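Local coordinates for DUF5624 domain-containing protein (Legionella pneumophila subsp. pneumophila, PDB 4JX2) that is of unknown function but is a putative secreted protein of the DUF5624 family, whose two-chain assembly combines many helices with a small mixed beta sheet, at residues A[190-193]-A[194-198]; A[221-224]-A[225-229]; A[271-274]-A[275-278]; A[318-322]-A[323-327]. All blocks are in the same frame, centred on the assembly; numbering follows the deposited sequence.

Contact 1. Residues A[190-193]-A[194-198]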
loop_
_atom_site.group_PDB
_atom_site.type_symbol
_atom_site.label_atom_id
_atom_site.label_comp_id
_atom_site.label_asym_id
_atom_site.label_seq_id
_atom_site.Cartn_x
_atom_site.Cartn_y
_atom_site.Cartn_z
ATOM N N GLY A 190 31.629 -20.940 5.484
ATOM C CA GLY A 190 32.457 -21.765 4.610
ATOM C C GLY A 190 32.644 -23.167 5.142
ATOM O O GLY A 190 32.300 -24.139 4.468
ATOM N N ASN A 191 33.125 -23.286 6.381
ATOM C CA ASN A 191 33.337 -24.601 6.991
ATOM C C ASN A 191 32.019 -25.322 7.302
ATOM O O ASN A 191 32.000 -26.554 7.307
ATOM C CB ASN A 191 34.209 -24.506 8.214
ATOM C CG ASN A 191 35.646 -24.215 7.864
ATOM O OD1 ASN A 191 36.260 -24.892 7.023
ATOM N ND2 ASN A 191 36.215 -23.220 8.518
ATOM N N TYR A 192 30.912 -24.574 7.487
ATOM C CA TYR A 192 29.612 -25.192 7.707
ATOM C C TYR A 192 29.184 -25.881 6.399
ATOM O O TYR A 192 28.832 -27.066 6.418
ATOM C CB TYR A 192 28.554 -24.171 8.198
ATOM C CG TYR A 192 27.146 -24.720 8.135
ATOM C CD1 TYR A 192 26.741 -25.754 8.982
ATOM C CD2 TYR A 192 26.240 -24.265 7.178
ATOM C CE1 TYR A 192 25.467 -26.308 8.889
ATOM C CE2 TYR A 192 24.960 -24.812 7.076
ATOM C CZ TYR A 192 24.575 -25.828 7.944
ATOM O OH TYR A 192 23.333 -26.402 7.852
HETATM N N MSE A 193 29.253 -25.147 5.258
HETATM C CA MSE A 193 28.882 -25.677 3.940
HETATM C C MSE A 193 29.744 -26.868 3.570
HETATM O O MSE A 193 29.223 -27.865 3.064
HETATM C CB MSE A 193 28.991 -24.607 2.875
HETATM C CG MSE A 193 27.896 -23.586 2.985
HETATM SE SE MSE A 193 28.096 -22.174 1.678
HETATM C CE MSE A 193 27.326 -20.825 2.775
ATOM N N SER A 194 31.047 -26.789 3.896
ATOM C CA SER A 194 32.003 -27.855 3.656
ATOM C C SER A 194 31.561 -29.150 4.355
ATOM O O SER A 194 31.552 -30.215 3.726
ATOM C CB SER A 194 33.386 -27.430 4.132
ATOM O OG SER A 194 34.325 -28.462 3.894
ATOM N N ASP A 195 31.138 -29.030 5.638
ATOM C CA ASP A 195 30.681 -30.114 6.500
ATOM C C ASP A 195 29.408 -30.755 5.977
ATOM O O ASP A 195 29.249 -31.963 6.105
ATOM C CB ASP A 195 30.477 -29.586 7.928
ATOM C CG ASP A 195 31.771 -29.286 8.682
ATOM O OD1 ASP A 195 32.856 -29.756 8.233
ATOM O OD2 ASP A 195 31.701 -28.602 9.728
ATOM N N VAL A 196 28.522 -29.959 5.365
ATOM C CA VAL A 196 27.258 -30.436 4.788
ATOM C C VAL A 196 27.563 -31.266 3.517
ATOM O O VAL A 196 27.054 -32.392 3.378
ATOM C CB VAL A 196 26.280 -29.254 4.509
ATOM C CG1 VAL A 196 25.176 -29.651 3.524
ATOM C CG2 VAL A 196 25.691 -28.707 5.807
ATOM N N LEU A 197 28.411 -30.715 2.615
ATOM C CA LEU A 197 28.792 -31.350 1.353
ATOM C C LEU A 197 29.702 -32.571 1.584
ATOM O O LEU A 197 29.727 -33.479 0.741
ATOM C CB LEU A 197 29.465 -30.341 0.411
ATOM C CG LEU A 197 28.633 -29.134 -0.026
ATOM C CD1 LEU A 197 29.520 -28.013 -0.506
ATOM C CD2 LEU A 197 27.611 -29.494 -1.075
ATOM N N ASN A 198 30.426 -32.607 2.729
ATOM C CA ASN A 198 31.280 -33.744 3.100
ATOM C C ASN A 198 30.488 -34.734 3.977
ATOM O O ASN A 198 31.052 -35.721 4.461
ATOM C CB ASN A 198 32.560 -33.288 3.809
ATOM C CG ASN A 198 33.586 -32.688 2.893
ATOM O OD1 ASN A 198 34.043 -33.314 1.942
ATOM N ND2 ASN A 198 33.999 -31.464 3.178
#
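Residues 190-197 form the last turns of an alpha helix: Ser194 N bonds to Gly190 O at 3.0 Å, Asp195 N to Asn191 O at 3.1 Å, Val196 N to Tyr192 O at 3.1 Å and Leu197 N to Met193 O at 3.0 Å, each spanning four residues. On one flank Val196 lays its CG2 branch over a face of the Tyr192 ring. CG2 lies 4.1 Å from the ring centroid and 25° off the ring normal, displaced toward the rim on the CZ side, which makes this a CH-pi contact. Tyr192 CG stands opposite the backbone N (chi1 167°), and the ring leaning out in this way meets the valine one turn later. This is the C-terminal end of helix 175-197, packed among helices 119-131, 136-155 and 205-213; Phe212 stacks on Tyr192, while the selenomethionine side chain of Met193 reaches Met141 and Leu144. On another flank, the Asp195 side chain touches Lys200 and Leu201 of the loop that follows. The Asn191 amide is occupied by Tyr219 OH, Val428 O and Gln430 N, and Ser194 OG bonds to Gln430 O, fastening the C-terminal tail of the chain to this helix.

Contact 2. Residues A[221-224]-A[225-229]; sequences IPYN and NVMIG
Tyr223 and Val226 supply the main apolar contact. CG1 of Val226 sits over one face of the phenol ring, 4.0 Å from its centroid and 26° off the normal, offset toward the rim; its nearest ring atom is Tyr223 CZ, at 3.6 Å. The side chain of Met227, a selenomethionine, runs at about a right angle to that of Tyr223, its CG 3.9 Å from Tyr223 CD2. Further back, Ile221 CG2 meets Asn225 CB at 3.8 Å. The Asn225 side chain passes obliquely across the Pro222 ring, since CG takes the position beside its own backbone N (chi1 -71°), and OD1 comes to 3.6 Å from Pro222 CG; ND2 makes a weak hydrogen bond to Gly414 O.

The hydrogen bonds across the contact are made by the backbone. Asn225 N reaches Pro222 O over three residues at 3.1 Å. The following bonds span four residues, Met227 N to Tyr223 O at 2.9 Å and Ile228 N to Asn224 O at 3.2 Å.

Outside, Tyr223 OH bonds to Ile116 O, Phe212 stacks on the Tyr223 ring, and Asn224 packs on Phe340 of the second subunit. A three-residue bond giving way to four-residue bonds, with a proline just ahead, is common in the first turn of an alpha helix, here helix 223-247.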
loop_
_atom_site.group_PDB
_atom_site.type_symbol
_atom_site.label_atom_id
_atom_site.label_comp_id
_atom_site.label_asym_id
_atom_site.label_seq_id
_atom_site.Cartn_x
_atom_site.Cartn_y
_atom_site.Cartn_z
ATOM N N ILE A 221 29.762 -17.539 18.322
ATOM C CA ILE A 221 28.919 -16.381 18.026
ATOM C C ILE A 221 27.925 -16.830 16.947
ATOM O O ILE A 221 28.349 -17.222 15.855
ATOM C CB ILE A 221 29.709 -15.113 17.601
ATOM C CG1 ILE A 221 30.727 -14.684 18.676
ATOM C CG2 ILE A 221 28.740 -13.961 17.265
ATOM C CD1 ILE A 221 31.985 -13.994 18.098
ATOM N N PRO A 222 26.605 -16.818 17.220
ATOM C CA PRO A 222 25.645 -17.234 16.175
ATOM C C PRO A 222 25.799 -16.445 14.876
ATOM O O PRO A 222 26.153 -15.263 14.927
ATOM C CB PRO A 222 24.281 -16.917 16.804
ATOM C CG PRO A 222 24.525 -16.907 18.261
ATOM C CD PRO A 222 25.920 -16.405 18.462
ATOM N N TYR A 223 25.472 -17.063 13.715
ATOM C CA TYR A 223 25.460 -16.325 12.447
ATOM C C TYR A 223 24.332 -15.286 12.486
ATOM O O TYR A 223 24.419 -14.265 11.798
ATOM C CB TYR A 223 25.332 -17.227 11.211
ATOM C CG TYR A 223 25.828 -16.502 9.985
ATOM C CD1 TYR A 223 27.192 -16.409 9.712
ATOM C CD2 TYR A 223 24.945 -15.827 9.141
ATOM C CE1 TYR A 223 27.664 -15.681 8.620
ATOM C CE2 TYR A 223 25.407 -15.088 8.048
ATOM C CZ TYR A 223 26.768 -15.017 7.796
ATOM O OH TYR A 223 27.237 -14.310 6.719
ATOM N N ASN A 224 23.295 -15.534 13.329
ATOM C CA ASN A 224 22.195 -14.618 13.609
ATOM C C ASN A 224 22.755 -13.231 13.995
ATOM O O ASN A 224 22.246 -12.225 13.512
ATOM C CB ASN A 224 21.347 -15.172 14.750
ATOM C CG ASN A 224 20.398 -16.320 14.458
ATOM O OD1 ASN A 224 19.852 -16.492 13.374
ATOM N ND2 ASN A 224 20.078 -17.072 15.486
ATOM N N ASN A 225 23.838 -13.185 14.834
ATOM C CA ASN A 225 24.498 -11.941 15.254
ATOM C C ASN A 225 25.208 -11.254 14.064
ATOM O O ASN A 225 25.182 -10.021 13.965
ATOM C CB ASN A 225 25.489 -12.213 16.363
ATOM C CG ASN A 225 24.889 -12.572 17.708
ATOM O OD1 ASN A 225 23.934 -13.364 17.829
ATOM N ND2 ASN A 225 25.509 -12.053 18.759
ATOM N N VAL A 226 25.805 -12.044 13.154
ATOM C CA VAL A 226 26.463 -11.519 11.961
ATOM C C VAL A 226 25.386 -10.858 11.087
ATOM O O VAL A 226 25.620 -9.771 10.563
ATOM C CB VAL A 226 27.283 -12.601 11.200
ATOM C CG1 VAL A 226 27.706 -12.136 9.814
ATOM C CG2 VAL A 226 28.499 -13.010 11.999
HETATM N N MSE A 227 24.202 -11.485 10.967
HETATM C CA MSE A 227 23.110 -10.926 10.174
HETATM C C MSE A 227 22.652 -9.591 10.719
HETATM O O MSE A 227 22.493 -8.673 9.928
HETATM C CB MSE A 227 21.946 -11.894 10.069
HETATM C CG MSE A 227 22.233 -12.974 9.062
HETATM SE SE MSE A 227 20.718 -14.041 8.671
HETATM C CE MSE A 227 20.638 -15.183 10.337
ATOM N N ILE A 228 22.521 -9.444 12.054
ATOM C CA ILE A 228 22.104 -8.177 12.665
ATOM C C ILE A 228 23.223 -7.121 12.492
ATOM O O ILE A 228 22.937 -6.013 12.033
ATOM C CB ILE A 228 21.666 -8.344 14.149
ATOM C CG1 ILE A 228 20.541 -9.425 14.329
ATOM C CG2 ILE A 228 21.265 -6.997 14.776
ATOM C CD1 ILE A 228 19.280 -9.376 13.307
ATOM N N GLY A 229 24.469 -7.494 12.803
ATOM C CA GLY A 229 25.620 -6.605 12.698
ATOM C C GLY A 229 25.784 -5.993 11.321
ATOM O O GLY A 229 25.915 -4.776 11.184
#

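Contact 3. Residues A[271-274]-A[275-278]; sequences GVSK and GSNW. With SO4 (sulfate ion), chain H.
Lys274 and Gly275, neighbours in sequence, hold one sulfate ion between a side chain and a backbone amide. Gly275 N gives a hydrogen bond to sulfate O4 at 3.1 Å, and Lys274 NZ gives one to sulfate O2 at 3.2 Å. The lysine chain starts with CG lodged between its backbone N and carbonyl carbon (chi1 60°), then bends at chi3 and again at chi4, which carries the ammonium group round to the anion. Ser273 OG is also near, 3.6 Å from sulfate O4. NZ has a second partner in Asp350, a salt bridge that probably balances its charge. The ion probably came from the crystallisation liquor, so the site shows that an anion can bind here and does not by itself identify a natural ligand.

The amide that binds the sulfate belongs to a short 3-10 turn in the loop between strand 257-262 and helix 279-286. Ser276 N closes it onto Ser273 O at 2.9 Å, and Asn277 N adds a weak bond to Lys274 O at 3.4 Å. Asn277 also ties the chain back to Gly271: its ND2 bonds to Gly271 O at 2.9 Å, nearly straight at 166° and with the acceptor in the plane of the amide. Gly271, with a positive phi of 58°, also brings its CA to 3.2 Å from Ser276 O in a CA-H...O contact. The other end of the Asn277 amide, OD1, accepts from Leu279 N, an Asx turn leading into helix 279-286, while Ser276 OG bonds to Glu382.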
loop_
_atom_site.group_PDB
_atom_site.type_symbol
_atom_site.label_atom_id
_atom_site.label_comp_id
_atom_site.label_asym_id
_atom_site.label_seq_id
_atom_site.Cartn_x
_atom_site.Cartn_y
_atom_site.Cartn_z
ATOM N N GLY A 271 7.066 -2.147 2.397
ATOM C CA GLY A 271 7.223 -0.718 2.678
ATOM C C GLY A 271 6.201 0.176 2.017
ATOM O O GLY A 271 6.550 1.271 1.565
ATOM N N VAL A 272 4.939 -0.309 1.923
ATOM C CA VAL A 272 3.843 0.414 1.289
ATOM C C VAL A 272 2.940 1.063 2.353
ATOM O O VAL A 272 1.965 1.739 1.994
ATOM C CB VAL A 272 3.039 -0.429 0.259
ATOM C CG1 VAL A 272 3.915 -0.822 -0.930
ATOM C CG2 VAL A 272 2.379 -1.653 0.897
ATOM N N SER A 273 3.297 0.914 3.655
ATOM C CA SER A 273 2.595 1.580 4.769
ATOM C C SER A 273 3.630 2.101 5.755
ATOM O O SER A 273 4.685 1.496 5.888
ATOM C CB SER A 273 1.570 0.670 5.426
ATOM O OG SER A 273 2.217 -0.449 6.000
ATOM N N LYS A 274 3.361 3.256 6.387
ATOM C CA LYS A 274 4.277 3.980 7.274
ATOM C C LYS A 274 4.896 3.107 8.383
ATOM O O LYS A 274 6.094 3.234 8.617
ATOM C CB LYS A 274 3.662 5.270 7.857
ATOM C CG LYS A 274 2.400 5.074 8.682
ATOM C CD LYS A 274 2.089 6.294 9.566
ATOM C CE LYS A 274 0.609 6.623 9.642
ATOM N NZ LYS A 274 -0.184 5.607 10.383
ATOM N N GLY A 275 4.132 2.206 8.991
ATOM C CA GLY A 275 4.662 1.310 10.028
ATOM C C GLY A 275 5.598 0.220 9.527
ATOM O O GLY A 275 6.309 -0.403 10.320
ATOM N N SER A 276 5.633 0.006 8.198
ATOM C CA SER A 276 6.482 -0.987 7.543
ATOM C C SER A 276 7.550 -0.345 6.628
ATOM O O SER A 276 8.123 -1.052 5.780
ATOM C CB SER A 276 5.620 -1.947 6.735
ATOM O OG SER A 276 4.674 -2.572 7.584
ATOM N N ASN A 277 7.822 0.983 6.812
ATOM C CA ASN A 277 8.815 1.742 6.064
ATOM C C ASN A 277 9.574 2.680 7.000
ATOM O O ASN A 277 9.065 3.737 7.401
ATOM C CB ASN A 277 8.197 2.521 4.882
ATOM C CG ASN A 277 9.220 2.868 3.814
ATOM O OD1 ASN A 277 10.320 3.366 4.085
ATOM N ND2 ASN A 277 8.931 2.539 2.582
ATOM N N TRP A 278 10.835 2.319 7.289
ATOM C CA TRP A 278 11.696 3.072 8.192
ATOM C C TRP A 278 12.098 4.420 7.631
ATOM O O TRP A 278 12.685 5.226 8.367
ATOM C CB TRP A 278 12.930 2.248 8.578
ATOM C CG TRP A 278 13.766 1.811 7.416
ATOM C CD1 TRP A 278 13.730 0.603 6.797
ATOM C CD2 TRP A 278 14.764 2.588 6.726
ATOM N NE1 TRP A 278 14.611 0.584 5.736
ATOM C CE2 TRP A 278 15.280 1.779 5.688
ATOM C CE3 TRP A 278 15.279 3.895 6.891
ATOM C CZ2 TRP A 278 16.260 2.238 4.795
ATOM C CZ3 TRP A 278 16.271 4.340 6.030
ATOM C CH2 TRP A 278 16.749 3.523 4.995
HETATM S S SO4 H . 0.596 1.690 10.087
HETATM O O1 SO4 H . -0.434 0.877 10.756
HETATM O O2 SO4 H . -0.061 2.631 9.103
HETATM O O3 SO4 H . 1.420 2.393 11.146
HETATM O O4 SO4 H . 1.409 0.743 9.312
#

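Contact 4. Residues A[318-322]-A[323-327]; sequences YNYYN and NTVWG
Tyr320 and Val325 make the main side-chain contact, five residues apart. Val325 CG2 lies over one face of the phenol ring, 3.8 Å from the centroid and 23° off its normal, shifted toward the rim, with Tyr320 CZ at 3.6 Å. Thr324 adds its CB 3.8 Å from Tyr320 CD1, meeting the ring obliquely. With chi1 of Tyr320 at 176°, CG lies beside the carbonyl carbon, which brings the phenol to the turn that carries Val325. Ala303 N holds its hydroxyl by a hydrogen bond, and Lys305 makes a cation-pi contact with the ring.

The backbone bonds explain the spacing. Asn319 O accepts twice, from Asn323 N at 2.9 Å, which comes in above the carbonyl plane, and from Thr324 N at 3.1 Å, which lies in it. The second of these already spans five residues, as do Val325 N to Tyr320 O at 2.8 Å, Trp326 N to Tyr321 O at 2.9 Å and Gly327 N to Asn322 O at 2.9 Å. Such a run is a pi-type widening, set within helix 315-339, which lies against strands 79-84 and 257-262 of the mixed sheet.

Polar ends are taken up by that neighbourhood. Tyr321 OH bonds to Ala303 O and Lys305 N, Asn322 OD1 accepts from Lys257 NZ, and Trp326 NE1 donates to Arg295 O. Val325 also packs on Val268 of the second subunit.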
loop_
_atom_site.group_PDB
_atom_site.type_symbol
_atom_site.label_atom_id
_atom_site.label_comp_id
_atom_site.label_asym_id
_atom_site.label_seq_id
_atom_site.Cartn_x
_atom_site.Cartn_y
_atom_site.Cartn_z
ATOM N N TYR A 318 6.976 18.395 -12.780
ATOM C CA TYR A 318 6.946 19.052 -11.480
ATOM C C TYR A 318 5.483 19.151 -10.989
ATOM O O TYR A 318 5.193 18.740 -9.859
ATOM C CB TYR A 318 7.622 20.441 -11.521
ATOM C CG TYR A 318 7.560 21.189 -10.200
ATOM C CD1 TYR A 318 8.478 20.930 -9.183
ATOM C CD2 TYR A 318 6.584 22.153 -9.968
ATOM C CE1 TYR A 318 8.422 21.613 -7.966
ATOM C CE2 TYR A 318 6.513 22.837 -8.753
ATOM C CZ TYR A 318 7.435 22.566 -7.754
ATOM O OH TYR A 318 7.367 23.242 -6.554
ATOM N N ASN A 319 4.567 19.651 -11.855
ATOM C CA ASN A 319 3.148 19.787 -11.516
ATOM C C ASN A 319 2.558 18.422 -11.169
ATOM O O ASN A 319 1.678 18.336 -10.308
ATOM C CB ASN A 319 2.353 20.475 -12.652
ATOM C CG ASN A 319 2.741 21.927 -12.895
ATOM O OD1 ASN A 319 3.386 22.591 -12.068
ATOM N ND2 ASN A 319 2.374 22.459 -14.049
ATOM N N TYR A 320 3.088 17.351 -11.797
ATOM C CA TYR A 320 2.637 15.996 -11.533
ATOM C C TYR A 320 2.913 15.603 -10.072
ATOM O O TYR A 320 1.987 15.223 -9.370
ATOM C CB TYR A 320 3.257 14.969 -12.512
ATOM C CG TYR A 320 2.869 13.550 -12.167
ATOM C CD1 TYR A 320 1.563 13.096 -12.356
ATOM C CD2 TYR A 320 3.772 12.693 -11.544
ATOM C CE1 TYR A 320 1.182 11.810 -11.977
ATOM C CE2 TYR A 320 3.407 11.399 -11.176
ATOM C CZ TYR A 320 2.109 10.964 -11.390
ATOM O OH TYR A 320 1.742 9.707 -10.983
ATOM N N TYR A 321 4.163 15.693 -9.625
ATOM C CA TYR A 321 4.528 15.282 -8.270
ATOM C C TYR A 321 3.987 16.240 -7.200
ATOM O O TYR A 321 3.456 15.790 -6.183
ATOM C CB TYR A 321 6.066 15.125 -8.141
ATOM C CG TYR A 321 6.587 13.918 -8.884
ATOM C CD1 TYR A 321 6.181 12.628 -8.537
ATOM C CD2 TYR A 321 7.458 14.059 -9.959
ATOM C CE1 TYR A 321 6.629 11.515 -9.243
ATOM C CE2 TYR A 321 7.937 12.949 -10.653
ATOM C CZ TYR A 321 7.520 11.678 -10.289
ATOM O OH TYR A 321 7.993 10.582 -10.969
ATOM N N ASN A 322 4.107 17.539 -7.446
ATOM C CA ASN A 322 3.730 18.588 -6.522
ATOM C C ASN A 322 2.213 18.695 -6.352
ATOM O O ASN A 322 1.749 18.753 -5.214
ATOM C CB ASN A 322 4.324 19.918 -7.012
ATOM C CG ASN A 322 4.084 21.102 -6.128
ATOM O OD1 ASN A 322 4.416 21.105 -4.947
ATOM N ND2 ASN A 322 3.541 22.160 -6.705
ATOM N N ASN A 323 1.444 18.740 -7.468
ATOM C CA ASN A 323 -0.004 18.942 -7.430
ATOM C C ASN A 323 -0.824 17.657 -7.620
ATOM O O ASN A 323 -1.712 17.399 -6.814
ATOM C CB ASN A 323 -0.424 19.975 -8.474
ATOM C CG ASN A 323 0.224 21.332 -8.319
ATOM O OD1 ASN A 323 1.032 21.757 -9.147
ATOM N ND2 ASN A 323 -0.121 22.048 -7.264
ATOM N N THR A 324 -0.557 16.871 -8.680
ATOM C CA THR A 324 -1.327 15.668 -8.992
ATOM C C THR A 324 -1.126 14.627 -7.921
ATOM O O THR A 324 -2.102 13.979 -7.524
ATOM C CB THR A 324 -0.970 15.130 -10.384
ATOM O OG1 THR A 324 -0.954 16.210 -11.323
ATOM C CG2 THR A 324 -1.911 14.022 -10.860
ATOM N N VAL A 325 0.118 14.452 -7.452
ATOM C CA VAL A 325 0.406 13.450 -6.430
ATOM C C VAL A 325 0.236 14.060 -5.031
ATOM O O VAL A 325 -0.807 13.847 -4.422
ATOM C CB VAL A 325 1.775 12.746 -6.612
ATOM C CG1 VAL A 325 1.962 11.660 -5.567
ATOM C CG2 VAL A 325 1.880 12.135 -8.003
ATOM N N TRP A 326 1.205 14.858 -4.557
ATOM C CA TRP A 326 1.217 15.414 -3.207
ATOM C C TRP A 326 -0.015 16.284 -2.889
ATOM O O TRP A 326 -0.693 16.021 -1.889
ATOM C CB TRP A 326 2.528 16.182 -2.927
ATOM C CG TRP A 326 2.749 16.391 -1.456
ATOM C CD1 TRP A 326 3.315 15.512 -0.578
ATOM C CD2 TRP A 326 2.247 17.478 -0.667
ATOM N NE1 TRP A 326 3.232 16.003 0.706
ATOM C CE2 TRP A 326 2.550 17.192 0.685
ATOM C CE3 TRP A 326 1.544 18.659 -0.969
ATOM C CZ2 TRP A 326 2.210 18.062 1.730
ATOM C CZ3 TRP A 326 1.199 19.511 0.071
ATOM C CH2 TRP A 326 1.547 19.220 1.398
ATOM N N GLY A 327 -0.275 17.286 -3.738
ATOM C CA GLY A 327 -1.349 18.270 -3.594
ATOM C C GLY A 327 -2.740 17.702 -3.404
ATOM O O GLY A 327 -3.472 18.156 -2.525
#

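The four contacts follow one another along the chain. Contacts 1 and 2 are neighbours in the helical part, with centres about 19 Å apart and nearest atoms about 7 Å apart; Phe212 bridges them, stacking on both Tyr192 and Tyr223. Contact 4 lies on the opposite side of the chain's centre, its own centre about 55 Å from that of contact 1. Contact 3, with the sulfate, falls between: its centre is about 25 Å from that of contact 2 and about 21 Å from that of contact 4. A valine methyl covers a tyrosine face in contacts 1, 2 and 4, at spacings of four, three and five residues. Contacts 2, 3 and 4 each touch the second subunit.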